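Local coordinates for amidohydrolase 3 domain-containing protein (Bacillus thuringiensis serovar konkukian, PDB 3GGM) that probably belongs to a hydrolase acting on non-peptide carbon-nitrogen bonds, of which this chain is the short N-terminal piece, rich in beta strands, at residues G11-T15 with L54-A59. Numbering follows the deposited sequence.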
loop_
_atom_site.group_PDB
_atom_site.type_symbol
_atom_site.label_atom_id
_atom_site.label_comp_id
_atom_site.label_asym_id
_atom_site.label_seq_id
_atom_site.Cartn_x
_atom_site.Cartn_y
_atom_site.Cartn_z
ATOM N N GLY A 11 16.023 -10.367 -4.107
ATOM C CA GLY A 11 14.703 -9.842 -4.412
ATOM C C GLY A 11 14.760 -8.592 -5.269
ATOM O O GLY A 11 15.777 -8.300 -5.904
ATOM N N LYS A 12 13.652 -7.861 -5.312
ATOM C CA LYS A 12 13.571 -6.621 -6.076
ATOM C C LYS A 12 13.130 -5.597 -5.049
ATOM O O LYS A 12 12.025 -5.686 -4.518
ATOM C CB LYS A 12 12.528 -6.739 -7.186
ATOM C CG LYS A 12 12.807 -7.879 -8.158
ATOM C CD LYS A 12 11.590 -8.167 -9.019
ATOM C CE LYS A 12 11.846 -9.331 -9.963
ATOM N NZ LYS A 12 10.637 -9.651 -10.783
ATOM N N ILE A 13 14.003 -4.636 -4.768
ATOM C CA ILE A 13 13.711 -3.621 -3.765
ATOM C C ILE A 13 13.928 -2.195 -4.278
ATOM O O ILE A 13 15.044 -1.801 -4.622
ATOM C CB ILE A 13 14.588 -3.851 -2.524
ATOM C CG1 ILE A 13 14.536 -5.331 -2.127
ATOM C CG2 ILE A 13 14.114 -2.964 -1.381
ATOM C CD1 ILE A 13 15.658 -5.780 -1.211
ATOM N N THR A 14 12.851 -1.424 -4.321
ATOM C CA THR A 14 12.926 -0.046 -4.778
ATOM C C THR A 14 13.422 0.893 -3.687
ATOM O O THR A 14 12.974 0.813 -2.539
ATOM C CB THR A 14 11.545 0.458 -5.242
ATOM O OG1 THR A 14 11.106 -0.338 -6.347
ATOM C CG2 THR A 14 11.631 1.933 -5.682
ATOM N N THR A 15 14.349 1.774 -4.042
ATOM C CA THR A 15 14.857 2.744 -3.082
ATOM C C THR A 15 14.720 4.122 -3.731
ATOM O O THR A 15 14.594 4.235 -4.959
ATOM C CB THR A 15 16.341 2.499 -2.724
ATOM O OG1 THR A 15 17.180 3.157 -3.678
ATOM C CG2 THR A 15 16.657 0.991 -2.720
ATOM N N LEU A 54 14.378 -13.744 -0.572
ATOM C CA LEU A 54 13.141 -13.251 -1.166
ATOM C C LEU A 54 12.673 -14.028 -2.409
ATOM O O LEU A 54 11.569 -13.800 -2.908
ATOM C CB LEU A 54 13.299 -11.766 -1.526
ATOM C CG LEU A 54 13.496 -10.829 -0.328
ATOM C CD1 LEU A 54 13.918 -9.446 -0.808
ATOM C CD2 LEU A 54 12.196 -10.762 0.491
ATOM N N LYS A 55 13.523 -14.918 -2.916
ATOM C CA LYS A 55 13.180 -15.716 -4.096
ATOM C C LYS A 55 12.584 -14.868 -5.220
ATOM O O LYS A 55 11.584 -15.240 -5.833
ATOM C CB LYS A 55 12.210 -16.833 -3.700
ATOM C CG LYS A 55 12.823 -17.817 -2.714
ATOM C CD LYS A 55 11.937 -19.039 -2.498
ATOM C CE LYS A 55 12.656 -20.080 -1.663
ATOM N NZ LYS A 55 11.763 -21.230 -1.325
ATOM N N ARG A 56 13.230 -13.733 -5.471
ATOM C CA ARG A 56 12.854 -12.768 -6.500
ATOM C C ARG A 56 11.523 -12.053 -6.334
ATOM O O ARG A 56 11.012 -11.463 -7.280
ATOM C CB ARG A 56 12.959 -13.401 -7.896
ATOM C CG ARG A 56 14.426 -13.594 -8.353
ATOM C CD ARG A 56 15.062 -12.283 -8.817
ATOM N NE ARG A 56 14.590 -11.898 -10.152
ATOM C CZ ARG A 56 14.790 -10.708 -10.710
ATOM N NH1 ARG A 56 15.455 -9.759 -10.056
ATOM N NH2 ARG A 56 14.334 -10.466 -11.933
ATOM N N LYS A 57 10.959 -12.107 -5.134
ATOM C CA LYS A 57 9.719 -11.392 -4.849
ATOM C C LYS A 57 10.136 -9.935 -4.671
ATOM O O LYS A 57 11.293 -9.653 -4.346
ATOM C CB LYS A 57 9.108 -11.830 -3.515
ATOM C CG LYS A 57 8.624 -13.254 -3.422
ATOM C CD LYS A 57 8.134 -13.530 -2.004
ATOM C CE LYS A 57 7.548 -14.924 -1.875
ATOM N NZ LYS A 57 8.572 -15.983 -2.072
ATOM N N ARG A 58 9.189 -9.020 -4.855
ATOM C CA ARG A 58 9.460 -7.613 -4.654
ATOM C C ARG A 58 9.269 -7.356 -3.175
ATOM O O ARG A 58 8.282 -7.806 -2.599
ATOM C CB ARG A 58 8.475 -6.749 -5.443
ATOM C CG ARG A 58 8.626 -5.254 -5.154
ATOM C CD ARG A 58 7.745 -4.416 -6.089
ATOM N NE ARG A 58 8.118 -4.588 -7.495
ATOM C CZ ARG A 58 9.258 -4.160 -8.032
ATOM N NH1 ARG A 58 10.157 -3.525 -7.289
ATOM N NH2 ARG A 58 9.499 -4.362 -9.318
ATOM N N ALA A 59 10.205 -6.649 -2.548
ATOM C CA ALA A 59 10.079 -6.348 -1.125
ATOM C C ALA A 59 9.632 -4.890 -0.969
ATOM O O ALA A 59 10.204 -3.988 -1.579
ATOM C CB ALA A 59 11.407 -6.577 -0.418
HETATM O O HOH W 1 16.955 -9.595 -8.022
HETATM O O HOH W 2 8.837 -10.436 -8.696
HETATM O O HOH W 3 10.189 -2.476 -3.769
HETATM O O HOH W 4 10.759 -0.876 -1.412
#
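Two backbone hydrogen bonds centred on K12, K12 N to K57 O (3.1 Å, 152°) and A59 N to K12 O (2.8 Å, 159°), define a short parallel pairing of strands 12-14 and 58-61 in what is probably the N-terminal beta domain of an amidohydrolase. K12 thus bridges R58 (CA to CA 4.5 Å), and R58 CA adds a CA-H...O contact to K12 O at 3.2 Å. Beyond this, one water lies 2.9 Å from T14 N and 2.7 Å from A59 O. Before the K12-R58 bridge, a type I' turn from L54 to K57, closed by K57 N to L54 O (2.9 Å), precedes strand 58-61. G11 fits against this turn because an ideal CB would clash with L54 CD1 and K57 O. On one sheet face K12 CB lies over the R58 guanidinium, whose NE is salt-bridged to D65 of a neighbouring subunit. On the other, I13 CG1 meets A59 CB (3.8 Å), and I13 CD1 reaches L54 CD1 of the turn (4.1 Å). Strand 58-61 continues the sheet into another neighbouring subunit. K12 CE lies over one face of the R56 guanidinium, 3.3 Å from R56 CZ, while water joins R56 NH1 (2.5 Å) to G11 O (2.7 Å).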